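Long-range contacts in tRNA threonylcarbamoyladenosine biosynthesis protein TsaB (Pseudomonas aeruginosa, PDB 5BR9), which probably takes part in making the threonylcarbamoyladenosine modification of tRNA, as a TsaB-subfamily member of the KAE1/TsaD family with an actin-like ASKHA fold: residues E155-P160 against E179-R184; S18-S23 against V38-H43; D103-A108 against G134-Q139. One frame throughout, in Å; residues are numbered along the deposited sequence.

The three contacts sample an actin-like protein built from two mixed sheets. Contact 2 closes the start of a hairpin in the first sheet, contact 3 lays a helix on the second, and contact 1 joins two loops of that second sheet. Contacts 1 and 3 have centres about 17 Å apart and meet directly, P160 CD packing 3.6 Å from C135 CB. Contacts 2 and 3 lie on opposite sides of the chain's centre, their own centres about 21 Å apart, yet S18 OG comes within 2.9 Å of D103 OD2 in a probable, weak hydrogen bond where the start of helix 103-115 meets the loop before strand 21-28. Contact 1 is remote from contact 2, with about 16 Å between nearest atoms.

Contact 1 of 3, residues E155-P160 against E179-R184; sequences ERVAVP and ERMPQR
E155 and R180 bring two backbones together, E155 CA directing a C-H toward R180 O at 3.4 Å, where two loops of the second half of this actin-like ASKHA fold run in directions only 24° apart. The nearest CA pair is that of E155 and M181, at 4.7 Å. Each segment leaves a 3-10 turn and continues as irregular chain: segment 155-160 follows strand 142-152, while the loop holding segment 179-184 connects strands 168-171 and 187-189. The contact thus ties together two connections of one mixed sheet.

Three kinds of interaction follow one another along the pair. At the exposed end is a salt bridge. The E155 side chain sets out away from its partner, but a bend at chi2 (81°) swings CD back to the edge of the R180 guanidinium. The grip is side-on: R180 NE gives a bond of 2.8 Å to E155 OE2, and R180 NH2 a longer one of 3.2 Å to E155 OE1. The fit is not flat, since the two planar groups are turned 49° apart. R180 uses its remaining nitrogen, NH1, in a salt bridge to D129, so one guanidinium links two acids.

In the middle the character turns apolar. V157 is buried, and its CG2 branch lies obliquely across the M181 chain, 3.9 Å from M181 CG and nearly as close to SD; W133 and L152 pack on V157, and W175 on M181. P182 brings CG and CD of its ring against V157 O.

The same carbonyl receives Q183 NE2 in an almost straight bond of 3.1 Å, the donor standing above the carbonyl plane while the oxygen lies in the plane of the amide. The other end of that amide is held too: a water accepts from V159 N and donates to Q183 OE1 at 2.8 Å.

Contact 2 of 3, residues S18-S23 against V38-H43; sequences STEACS and VIPRLH
A21 and V38 face each other as an antiparallel, non-hydrogen-bonded pair at the open end of the beta hairpin formed by strands 21-28 and 31-38, part of the first sheet of the actin-like fold. Beyond V38 the chain makes a type II turn from I39 to L42, which is the N-cap of helix 43-58. I39 N bonds to E20 O (2.9 Å, 154°).

Packing is tight on the side occupied by C22 and H43. C22 CB touches I39 CD1 at 3.7 Å and lies 3.5 Å from H43 ND1, while L47 and M50 of the following helix also cover the cysteine. With SG anti to the backbone N (chi1 -173°), the C22 sulfur reaches the edge of the imidazole, 5.0 Å from the H43 ring centroid. I39 O lies over one face of that ring, offset toward its rim. ND1 is buried and has no partner in the model.

The opposite character appears at the outer side, where E20, V38 and P40 are exposed. A21 CB and V38 CG1 are 4.5 Å apart, and E20 runs beside P40, pointing the same way, E20 OE2 coming no nearer than 4.1 Å to P40 CG.

T19 and A21 carry carbonyls that converge on the imidazole. T19 O sits 2.8 Å from H43 NE2, but the angle is too poor for a hydrogen bond; A21 O lies near the ring plane, 3.3 Å from H43 CE1.

Contact 3 of 3, residues D103-A108 against G134-Q139; sequences DLAILA and GCYQLQ
Y136 and A105 form the centre of this contact, the alanine's CA lying over one face of the phenol ring in a CH-pi arrangement, 3.8 Å from the centroid and 25° off the ring normal. A105 CB reaches toward the rim, 3.3 Å from Y136 CE1. One helical turn after L104, A108 CB meets Y136 CB at 3.5 Å, and on the hydroxyl side of the ring L104 CB approaches Y136 CE2 at 3.9 Å. L104 also extends CD1 to the backbone of G134, 4.0 Å from G134 N.

In the next shell, the hydroxyl at the far end of the Y136 ring is hydrogen-bonded to E149 of strand 142-152; A105 N is near it but poorly angled for a bond. L104 continues onto A122 and I124, while L202 of helix 196-208 packs on A105.

All five touching residues are buried. The helix axis passes 8.5 Å from that of the strand, crossing at -44°, a layered helix-on-sheet packing in which helix 103-115 covers the sheet that contains strands 119-125, 131-139 and 142-152, whose 3-2-1-4-5 strand order is characteristic of the RNase H-like domains of the ASKHA superfamily.

Contact 1 of 3, residues E155-P160 against E179-R184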
ATOM      1  N   GLU A 155      27.856  15.808  -2.887  1.00 30.44           N
ATOM      2  CA  GLU A 155      29.310  15.979  -2.790  1.00 30.88           C
ATOM      3  C   GLU A 155      30.093  14.671  -2.725  1.00 31.38           C
ATOM      4  O   GLU A 155      31.312  14.664  -2.882  1.00 29.14           O
ATOM      5  CB  GLU A 155      29.673  16.814  -1.543  1.00 29.90           C
ATOM      6  CG  GLU A 155      29.383  18.298  -1.670  1.00 36.89           C
ATOM      7  CD  GLU A 155      27.918  18.652  -1.411  1.00 41.02           C
ATOM      8  OE1 GLU A 155      27.113  17.735  -1.111  1.00 33.90           O
ATOM      9  OE2 GLU A 155      27.578  19.854  -1.509  1.00 42.88           O
ATOM     10  N   ARG A 156      29.412  13.570  -2.441  1.00 30.90           N
ATOM     11  CA  ARG A 156      30.128  12.339  -2.191  1.00 30.81           C
ATOM     12  C   ARG A 156      29.884  11.280  -3.254  1.00 31.54           C
ATOM     13  O   ARG A 156      30.529  10.238  -3.200  1.00 33.14           O
ATOM     14  CB  ARG A 156      29.772  11.795  -0.811  1.00 38.70           C
ATOM     15  CG  ARG A 156      30.335  12.629   0.342  1.00 53.95           C
ATOM     16  CD  ARG A 156      29.947  12.038   1.686  1.00 70.49           C
ATOM     17  NE  ARG A 156      30.502  10.699   1.872  1.00 79.28           N
ATOM     18  CZ  ARG A 156      29.883   9.718   2.526  1.00 76.20           C
ATOM     19  NH1 ARG A 156      28.678   9.923   3.049  1.00 67.97           N
ATOM     20  NH2 ARG A 156      30.464   8.527   2.644  1.00 71.50           N
ATOM     21  N   VAL A 157      28.988  11.535  -4.219  1.00 31.30           N
ATOM     22  CA  VAL A 157      28.682  10.503  -5.214  1.00 37.25           C
ATOM     23  C   VAL A 157      29.906  10.261  -6.091  1.00 37.91           C
ATOM     24  O   VAL A 157      30.688  11.184  -6.364  1.00 32.52           O
ATOM     25  CB  VAL A 157      27.446  10.831  -6.105  1.00 37.11           C
ATOM     26  CG1 VAL A 157      26.189  11.024  -5.268  1.00 24.05           C
ATOM     27  CG2 VAL A 157      27.708  12.003  -7.027  1.00 23.10           C
ATOM     28  N   ALA A 158      30.059   9.011  -6.531  1.00 33.34           N
ATOM     29  CA  ALA A 158      31.208   8.619  -7.349  1.00 30.36           C
ATOM     30  C   ALA A 158      30.832   7.544  -8.368  1.00 23.40           C
ATOM     31  O   ALA A 158      29.908   6.757  -8.144  1.00 30.58           O
ATOM     32  CB  ALA A 158      32.351   8.130  -6.443  1.00 27.24           C
ATOM     33  N   VAL A 159      31.555   7.514  -9.484  1.00 36.30           N
ATOM     34  CA  VAL A 159      31.324   6.518 -10.532  1.00 24.23           C
ATOM     35  C   VAL A 159      32.440   5.459 -10.465  1.00 32.39           C
ATOM     36  O   VAL A 159      33.563   5.775 -10.050  1.00 33.59           O
ATOM     37  CB  VAL A 159      31.255   7.178 -11.922  1.00 28.34           C
ATOM     38  CG1 VAL A 159      30.057   8.114 -12.013  1.00 27.69           C
ATOM     39  CG2 VAL A 159      32.560   7.903 -12.248  1.00 28.42           C
ATOM     40  N   PRO A 160      32.131   4.206 -10.868  1.00 35.00           N
ATOM     41  CA  PRO A 160      33.077   3.077 -10.806  1.00 28.66           C
ATOM     42  C   PRO A 160      34.022   3.008 -12.010  1.00 38.36           C
ATOM     43  O   PRO A 160      34.891   2.128 -12.056  1.00 39.33           O
ATOM     44  CB  PRO A 160      32.156   1.848 -10.793  1.00 29.20           C
ATOM     45  CG  PRO A 160      30.970   2.281 -11.559  1.00 28.45           C
ATOM     46  CD  PRO A 160      30.812   3.778 -11.383  1.00 26.87           C
ATOM     47  N   GLU A 179      25.798  20.587  -9.898  1.00 34.74           N
ATOM     48  CA  GLU A 179      26.824  21.604  -9.642  1.00 26.56           C
ATOM     49  C   GLU A 179      27.533  21.352  -8.315  1.00 28.96           C
ATOM     50  O   GLU A 179      28.577  21.944  -8.061  1.00 31.26           O
ATOM     51  CB  GLU A 179      26.213  23.011  -9.667  1.00 27.08           C
ATOM     52  CG  GLU A 179      25.704  23.394 -11.049  1.00 40.49           C
ATOM     53  CD  GLU A 179      25.378  24.868 -11.196  1.00 49.94           C
ATOM     54  OE1 GLU A 179      25.485  25.607 -10.196  1.00 53.47           O
ATOM     55  OE2 GLU A 179      24.977  25.276 -12.314  1.00 47.03           O
ATOM     56  N   ARG A 180      26.973  20.468  -7.486  1.00 28.60           N
ATOM     57  CA  ARG A 180      27.564  20.106  -6.191  1.00 22.87           C
ATOM     58  C   ARG A 180      28.292  18.751  -6.187  1.00 34.28           C
ATOM     59  O   ARG A 180      28.870  18.350  -5.174  1.00 36.92           O
ATOM     60  CB  ARG A 180      26.479  20.094  -5.106  1.00 22.80           C
ATOM     61  CG  ARG A 180      26.017  21.492  -4.679  1.00 33.43           C
ATOM     62  CD  ARG A 180      24.823  21.430  -3.716  1.00 30.48           C
ATOM     63  NE  ARG A 180      25.116  20.633  -2.524  1.00 31.27           N
ATOM     64  CZ  ARG A 180      24.217  20.310  -1.598  1.00 32.32           C
ATOM     65  NH1 ARG A 180      22.958  20.716  -1.722  1.00 27.79           N
ATOM     66  NH2 ARG A 180      24.571  19.575  -0.549  1.00 28.64           N
ATOM     67  N   MET A 181      28.244  18.034  -7.302  1.00 30.18           N
ATOM     68  CA  MET A 181      28.885  16.722  -7.407  1.00 30.44           C
ATOM     69  C   MET A 181      30.377  16.865  -7.760  1.00 30.30           C
ATOM     70  O   MET A 181      30.772  17.847  -8.382  1.00 34.54           O
ATOM     71  CB  MET A 181      28.156  15.874  -8.462  1.00 28.82           C
ATOM     72  CG  MET A 181      26.703  15.604  -8.122  1.00 28.81           C
ATOM     73  SD  MET A 181      25.874  14.662  -9.412  1.00 28.40           S
ATOM     74  CE  MET A 181      24.316  14.196  -8.626  1.00 19.20           C
ATOM     75  N   PRO A 182      31.209  15.882  -7.370  1.00 29.71           N
ATOM     76  CA  PRO A 182      32.649  15.987  -7.670  1.00 32.00           C
ATOM     77  C   PRO A 182      33.018  15.687  -9.127  1.00 35.03           C
ATOM     78  O   PRO A 182      34.164  15.901  -9.499  1.00 32.50           O
ATOM     79  CB  PRO A 182      33.279  14.945  -6.739  1.00 25.67           C
ATOM     80  CG  PRO A 182      32.201  13.942  -6.533  1.00 32.69           C
ATOM     81  CD  PRO A 182      30.899  14.694  -6.556  1.00 28.83           C
ATOM     82  N   GLN A 183      32.078  15.174  -9.918  1.00 34.87           N
ATOM     83  CA  GLN A 183      32.274  15.062 -11.361  1.00 35.55           C
ATOM     84  C   GLN A 183      30.925  15.175 -12.054  1.00 41.34           C
ATOM     85  O   GLN A 183      29.884  15.089 -11.401  1.00 39.48           O
ATOM     86  CB  GLN A 183      32.965  13.738 -11.737  1.00 34.10           C
ATOM     87  CG  GLN A 183      32.137  12.491 -11.460  1.00 28.70           C
ATOM     88  CD  GLN A 183      32.160  12.058 -10.004  1.00 30.57           C
ATOM     89  OE1 GLN A 183      33.224  11.952  -9.402  1.00 33.25           O
ATOM     90  NE2 GLN A 183      30.980  11.788  -9.436  1.00 28.94           N
ATOM     91  N   ARG A 184      30.937  15.400 -13.365  1.00 37.47           N
ATOM     92  CA  ARG A 184      29.701  15.394 -14.136  0.55 34.74           C
ATOM     93  C   ARG A 184      29.942  14.839 -15.536  1.00 34.70           C
ATOM     94  O   ARG A 184      31.036  14.974 -16.085  1.00 34.81           O
ATOM     95  CB  ARG A 184      29.095  16.799 -14.209  0.55 34.26           C
ATOM     96  CG  ARG A 184      29.892  17.832 -14.985  0.55 33.83           C
ATOM     97  CD  ARG A 184      28.928  18.824 -15.643  0.55 38.10           C
ATOM     98  NE  ARG A 184      28.151  18.188 -16.706  0.55 35.71           N
ATOM     99  CZ  ARG A 184      27.007  18.659 -17.190  0.55 32.94           C
ATOM    100  NH1 ARG A 184      26.483  19.773 -16.699  0.55 32.84           N
ATOM    101  NH2 ARG A 184      26.381  18.006 -18.159  0.55 32.02           N
TER
HETATM  102  O   HOH W   1      33.931   9.288  -9.011  1.00 41.81           O

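Contact 2 of 3, residues S18-S23 against V38-H43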
ATOM      1  N   SER A  18       6.361   5.018  -8.642  1.00 28.24           N
ATOM      2  CA  SER A  18       7.342   5.633  -7.739  1.00 30.36           C
ATOM      3  C   SER A  18       7.438   7.146  -7.937  1.00 35.16           C
ATOM      4  O   SER A  18       8.085   7.852  -7.150  1.00 33.41           O
ATOM      5  CB  SER A  18       8.719   4.976  -7.919  1.00 37.27           C
ATOM      6  OG  SER A  18       9.261   5.244  -9.205  1.00 40.42           O
ATOM      7  N   THR A  19       6.903   7.631  -9.050  1.00 31.54           N
ATOM      8  CA  THR A  19       6.983   9.055  -9.354  1.00 39.20           C
ATOM      9  C   THR A  19       5.603   9.603  -9.619  1.00 38.24           C
ATOM     10  O   THR A  19       4.622   8.898  -9.424  1.00 39.37           O
ATOM     11  CB  THR A  19       7.898   9.337 -10.588  1.00 41.32           C
ATOM     12  OG1 THR A  19       7.310   8.779 -11.773  1.00 36.51           O
ATOM     13  CG2 THR A  19       9.281   8.750 -10.383  1.00 33.21           C
ATOM     14  N   GLU A  20       5.544  10.849 -10.088  1.00 42.41           N
ATOM     15  CA  GLU A  20       4.293  11.460 -10.533  1.00 51.41           C
ATOM     16  C   GLU A  20       3.767  10.734 -11.785  1.00 46.91           C
ATOM     17  O   GLU A  20       2.606  10.892 -12.173  1.00 40.11           O
ATOM     18  CB  GLU A  20       4.493  12.953 -10.817  1.00 58.48           C
ATOM     19  CG  GLU A  20       5.368  13.241 -12.036  1.00 66.93           C
ATOM     20  CD  GLU A  20       5.565  14.731 -12.299  1.00 78.37           C
ATOM     21  OE1 GLU A  20       6.534  15.080 -13.011  1.00 76.50           O
ATOM     22  OE2 GLU A  20       4.759  15.549 -11.794  1.00 83.03           O
ATOM     23  N   ALA A  21       4.639   9.944 -12.408  1.00 38.87           N
ATOM     24  CA  ALA A  21       4.271   9.097 -13.536  1.00 38.35           C
ATOM     25  C   ALA A  21       3.707   7.768 -13.040  1.00 44.95           C
ATOM     26  O   ALA A  21       4.193   7.192 -12.058  1.00 47.48           O
ATOM     27  CB  ALA A  21       5.473   8.849 -14.450  1.00 31.60           C
ATOM     28  N   CYS A  22       2.659   7.307 -13.710  1.00 32.21           N
ATOM     29  CA  CYS A  22       2.086   6.007 -13.448  1.00 30.20           C
ATOM     30  C   CYS A  22       2.162   5.186 -14.737  1.00 28.88           C
ATOM     31  O   CYS A  22       1.711   5.629 -15.795  1.00 31.76           O
ATOM     32  CB  CYS A  22       0.643   6.136 -12.957  1.00 37.59           C
ATOM     33  SG  CYS A  22      -0.073   4.567 -12.433  1.00 44.50           S
ATOM     34  N   SER A  23       2.763   4.009 -14.688  1.00 27.22           N
ATOM     35  CA  SER A  23       2.889   3.266 -15.930  1.00 24.13           C
ATOM     36  C   SER A  23       2.796   1.764 -15.716  1.00 31.63           C
ATOM     37  O   SER A  23       3.083   1.248 -14.621  1.00 26.43           O
ATOM     38  CB  SER A  23       4.195   3.632 -16.642  1.00 24.63           C
ATOM     39  OG  SER A  23       5.319   3.224 -15.902  1.00 35.40           O
ATOM     40  N   VAL A  38       1.288  10.907 -16.688  1.00 48.67           N
ATOM     41  CA  VAL A  38       1.669  11.732 -15.548  1.00 48.42           C
ATOM     42  C   VAL A  38       0.389  12.152 -14.831  1.00 51.80           C
ATOM     43  O   VAL A  38      -0.457  12.836 -15.398  1.00 49.86           O
ATOM     44  CB  VAL A  38       2.549  12.953 -15.953  1.00 52.38           C
ATOM     45  CG1 VAL A  38       3.885  12.479 -16.520  1.00 59.48           C
ATOM     46  CG2 VAL A  38       1.852  13.840 -16.945  1.00 50.44           C
ATOM     47  N   ILE A  39       0.239  11.698 -13.588  1.00 54.87           N
ATOM     48  CA  ILE A  39      -0.957  11.971 -12.799  1.00 59.11           C
ATOM     49  C   ILE A  39      -0.609  12.019 -11.317  1.00 63.09           C
ATOM     50  O   ILE A  39      -0.673  11.001 -10.619  1.00 58.46           O
ATOM     51  CB  ILE A  39      -2.072  10.924 -13.062  1.00 62.51           C
ATOM     52  CG1 ILE A  39      -1.488   9.512 -13.210  1.00 56.84           C
ATOM     53  CG2 ILE A  39      -2.913  11.307 -14.276  1.00 63.88           C
ATOM     54  CD1 ILE A  39      -1.996   8.536 -12.165  1.00 55.08           C
ATOM     55  N   PRO A  40      -0.240  13.213 -10.832  1.00 67.93           N
ATOM     56  CA  PRO A  40       0.126  13.438  -9.431  1.00 71.62           C
ATOM     57  C   PRO A  40      -1.014  13.135  -8.463  1.00 79.15           C
ATOM     58  O   PRO A  40      -2.127  13.619  -8.677  1.00 77.76           O
ATOM     59  CB  PRO A  40       0.473  14.934  -9.390  1.00 72.38           C
ATOM     60  CG  PRO A  40       0.756  15.315 -10.811  1.00 70.04           C
ATOM     61  CD  PRO A  40      -0.135  14.441 -11.639  1.00 69.26           C
ATOM     62  N   ARG A  41      -0.723  12.331  -7.440  1.00 84.34           N
ATOM     63  CA  ARG A  41      -1.626  12.071  -6.310  1.00 96.34           C
ATOM     64  C   ARG A  41      -2.821  11.166  -6.653  1.00101.81           C
ATOM     65  O   ARG A  41      -3.621  10.837  -5.776  1.00110.22           O
ATOM     66  CB  ARG A  41      -2.132  13.394  -5.711  1.00 74.99           C
ATOM     67  N   LEU A  42      -2.944  10.763  -7.915  1.00 94.81           N
ATOM     68  CA  LEU A  42      -4.102   9.979  -8.345  1.00 91.11           C
ATOM     69  C   LEU A  42      -3.721   8.529  -8.661  1.00 82.52           C
ATOM     70  O   LEU A  42      -4.435   7.840  -9.384  1.00 83.07           O
ATOM     71  CB  LEU A  42      -4.769  10.632  -9.563  1.00 86.85           C
ATOM     72  N   HIS A  43      -2.603   8.070  -8.105  1.00 62.71           N
ATOM     73  CA  HIS A  43      -2.083   6.745  -8.419  1.00 58.71           C
ATOM     74  C   HIS A  43      -3.008   5.648  -7.920  1.00 53.20           C
ATOM     75  O   HIS A  43      -3.342   4.737  -8.666  1.00 47.52           O
ATOM     76  CB  HIS A  43      -0.689   6.544  -7.823  1.00 64.15           C
ATOM     77  CG  HIS A  43       0.364   7.417  -8.433  1.00 73.63           C
ATOM     78  ND1 HIS A  43       1.008   7.096  -9.607  1.00 72.43           N
ATOM     79  CD2 HIS A  43       0.890   8.598  -8.027  1.00 74.20           C
ATOM     80  CE1 HIS A  43       1.883   8.040  -9.900  1.00 66.19           C
ATOM     81  NE2 HIS A  43       1.832   8.962  -8.958  1.00 68.35           N
TER

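Contact 3 of 3, residues D103-A108 against G134-Q139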
ATOM      1  N   ASP A 103      14.283   1.323  -9.008  1.00 25.63           N
ATOM      2  CA  ASP A 103      13.983   2.418  -9.903  1.00 24.44           C
ATOM      3  C   ASP A 103      15.223   3.102 -10.484  1.00 24.99           C
ATOM      4  O   ASP A 103      15.143   3.713 -11.548  1.00 25.43           O
ATOM      5  CB  ASP A 103      13.092   3.432  -9.200  1.00 20.48           C
ATOM      6  CG  ASP A 103      11.622   3.008  -9.243  1.00 26.99           C
ATOM      7  OD1 ASP A 103      11.089   2.524  -8.234  1.00 25.65           O
ATOM      8  OD2 ASP A 103      10.998   3.164 -10.308  1.00 28.12           O
ATOM      9  N   LEU A 104      16.365   2.992  -9.806  1.00 25.38           N
ATOM     10  CA  LEU A 104      17.632   3.479 -10.375  1.00 21.38           C
ATOM     11  C   LEU A 104      18.011   2.619 -11.596  1.00 21.14           C
ATOM     12  O   LEU A 104      18.391   3.148 -12.650  1.00 24.63           O
ATOM     13  CB  LEU A 104      18.755   3.457  -9.303  1.00 20.66           C
ATOM     14  CG  LEU A 104      18.577   4.461  -8.141  1.00 25.82           C
ATOM     15  CD1 LEU A 104      19.434   4.120  -6.939  1.00 20.00           C
ATOM     16  CD2 LEU A 104      18.859   5.910  -8.585  1.00 19.54           C
ATOM     17  N   ALA A 105      17.866   1.299 -11.470  1.00 25.97           N
ATOM     18  CA  ALA A 105      18.083   0.396 -12.612  1.00 22.99           C
ATOM     19  C   ALA A 105      17.108   0.713 -13.735  1.00 30.88           C
ATOM     20  O   ALA A 105      17.503   0.769 -14.904  1.00 26.02           O
ATOM     21  CB  ALA A 105      17.951  -1.079 -12.192  1.00 17.39           C
ATOM     22  N   ILE A 106      15.845   0.957 -13.386  1.00 18.14           N
ATOM     23  CA  ILE A 106      14.857   1.218 -14.427  1.00 27.77           C
ATOM     24  C   ILE A 106      15.247   2.462 -15.235  1.00 24.02           C
ATOM     25  O   ILE A 106      15.166   2.470 -16.473  1.00 22.85           O
ATOM     26  CB  ILE A 106      13.450   1.351 -13.833  1.00 24.91           C
ATOM     27  CG1 ILE A 106      13.047   0.044 -13.158  1.00 20.50           C
ATOM     28  CG2 ILE A 106      12.462   1.707 -14.920  1.00 22.84           C
ATOM     29  CD1 ILE A 106      11.824   0.188 -12.268  1.00 22.73           C
ATOM     30  N   LEU A 107      15.658   3.512 -14.528  1.00 25.60           N
ATOM     31  CA  LEU A 107      16.178   4.724 -15.164  1.00 26.22           C
ATOM     32  C   LEU A 107      17.342   4.420 -16.102  1.00 21.00           C
ATOM     33  O   LEU A 107      17.459   5.004 -17.162  1.00 25.97           O
ATOM     34  CB  LEU A 107      16.683   5.704 -14.120  1.00 26.92           C
ATOM     35  CG  LEU A 107      15.732   6.640 -13.413  1.00 32.45           C
ATOM     36  CD1 LEU A 107      16.586   7.511 -12.474  1.00 25.35           C
ATOM     37  CD2 LEU A 107      14.978   7.464 -14.440  1.00 26.70           C
ATOM     38  N   ALA A 108      18.250   3.567 -15.638  1.00 22.09           N
ATOM     39  CA  ALA A 108      19.436   3.214 -16.395  1.00 19.62           C
ATOM     40  C   ALA A 108      19.016   2.488 -17.666  1.00 23.00           C
ATOM     41  O   ALA A 108      19.478   2.819 -18.751  1.00 27.15           O
ATOM     42  CB  ALA A 108      20.360   2.355 -15.560  1.00 19.10           C
ATOM     43  N   GLY A 134      23.106   5.287  -8.027  1.00 27.96           N
ATOM     44  CA  GLY A 134      23.468   3.957  -8.499  1.00 20.10           C
ATOM     45  C   GLY A 134      23.990   4.006  -9.924  1.00 29.27           C
ATOM     46  O   GLY A 134      23.385   4.627 -10.804  1.00 26.34           O
ATOM     47  N   CYS A 135      25.142   3.387 -10.146  1.00 19.40           N
ATOM     48  CA  CYS A 135      25.761   3.385 -11.452  1.00 22.40           C
ATOM     49  C   CYS A 135      25.574   2.032 -12.112  1.00 28.27           C
ATOM     50  O   CYS A 135      25.712   0.987 -11.469  1.00 27.55           O
ATOM     51  CB  CYS A 135      27.243   3.746 -11.359  1.00 26.65           C
ATOM     52  SG  CYS A 135      27.558   5.435 -10.813  1.00 26.64           S
ATOM     53  N   TYR A 136      25.270   2.069 -13.406  1.00 25.54           N
ATOM     54  CA  TYR A 136      24.860   0.886 -14.139  1.00 27.18           C
ATOM     55  C   TYR A 136      25.631   0.779 -15.443  1.00 28.54           C
ATOM     56  O   TYR A 136      25.995   1.797 -16.032  1.00 25.23           O
ATOM     57  CB  TYR A 136      23.337   0.928 -14.401  1.00 27.29           C
ATOM     58  CG  TYR A 136      22.526   0.634 -13.158  1.00 23.60           C
ATOM     59  CD1 TYR A 136      21.986  -0.629 -12.954  1.00 20.75           C
ATOM     60  CD2 TYR A 136      22.325   1.611 -12.168  1.00 22.79           C
ATOM     61  CE1 TYR A 136      21.257  -0.931 -11.811  1.00 23.28           C
ATOM     62  CE2 TYR A 136      21.581   1.319 -10.998  1.00 23.06           C
ATOM     63  CZ  TYR A 136      21.050   0.039 -10.839  1.00 27.65           C
ATOM     64  OH  TYR A 136      20.345  -0.305  -9.709  1.00 25.10           O
ATOM     65  N   GLN A 137      25.876  -0.455 -15.879  1.00 28.96           N
ATOM     66  CA  GLN A 137      26.566  -0.724 -17.144  1.00 27.83           C
ATOM     67  C   GLN A 137      25.909  -1.903 -17.857  1.00 29.79           C
ATOM     68  O   GLN A 137      25.507  -2.888 -17.230  1.00 27.88           O
ATOM     69  CB  GLN A 137      28.049  -1.007 -16.909  1.00 22.70           C
ATOM     70  CG  GLN A 137      28.816  -1.433 -18.175  1.00 36.93           C
ATOM     71  CD  GLN A 137      30.339  -1.396 -18.007  1.00 39.32           C
ATOM     72  OE1 GLN A 137      30.857  -0.907 -16.992  1.00 47.77           O
ATOM     73  NE2 GLN A 137      31.061  -1.916 -19.005  1.00 33.44           N
ATOM     74  N   LEU A 138      25.797  -1.782 -19.169  1.00 27.55           N
ATOM     75  CA  LEU A 138      25.202  -2.807 -20.001  1.00 35.36           C
ATOM     76  C   LEU A 138      25.964  -4.133 -19.958  1.00 38.98           C
ATOM     77  O   LEU A 138      27.182  -4.185 -20.118  1.00 36.22           O
ATOM     78  CB  LEU A 138      25.119  -2.320 -21.449  1.00 32.51           C
ATOM     79  CG  LEU A 138      24.223  -3.136 -22.382  1.00 35.05           C
ATOM     80  CD1 LEU A 138      22.742  -2.924 -22.055  1.00 29.25           C
ATOM     81  CD2 LEU A 138      24.511  -2.759 -23.819  1.00 26.86           C
ATOM     82  N   GLN A 139      25.215  -5.207 -19.771  1.00 41.58           N
ATOM     83  CA  GLN A 139      25.752  -6.552 -19.694  1.00 40.23           C
ATOM     84  C   GLN A 139      24.727  -7.444 -20.382  1.00 38.01           C
ATOM     85  O   GLN A 139      23.705  -7.798 -19.779  1.00 38.44           O
ATOM     86  CB  GLN A 139      25.965  -6.956 -18.232  1.00 48.44           C
ATOM     87  CG  GLN A 139      27.238  -7.713 -17.886  1.00 60.27           C
ATOM     88  CD  GLN A 139      27.541  -7.631 -16.379  1.00 65.54           C
ATOM     89  OE1 GLN A 139      27.756  -6.535 -15.835  1.00 67.46           O
ATOM     90  NE2 GLN A 139      27.540  -8.782 -15.701  1.00 54.92           N
TER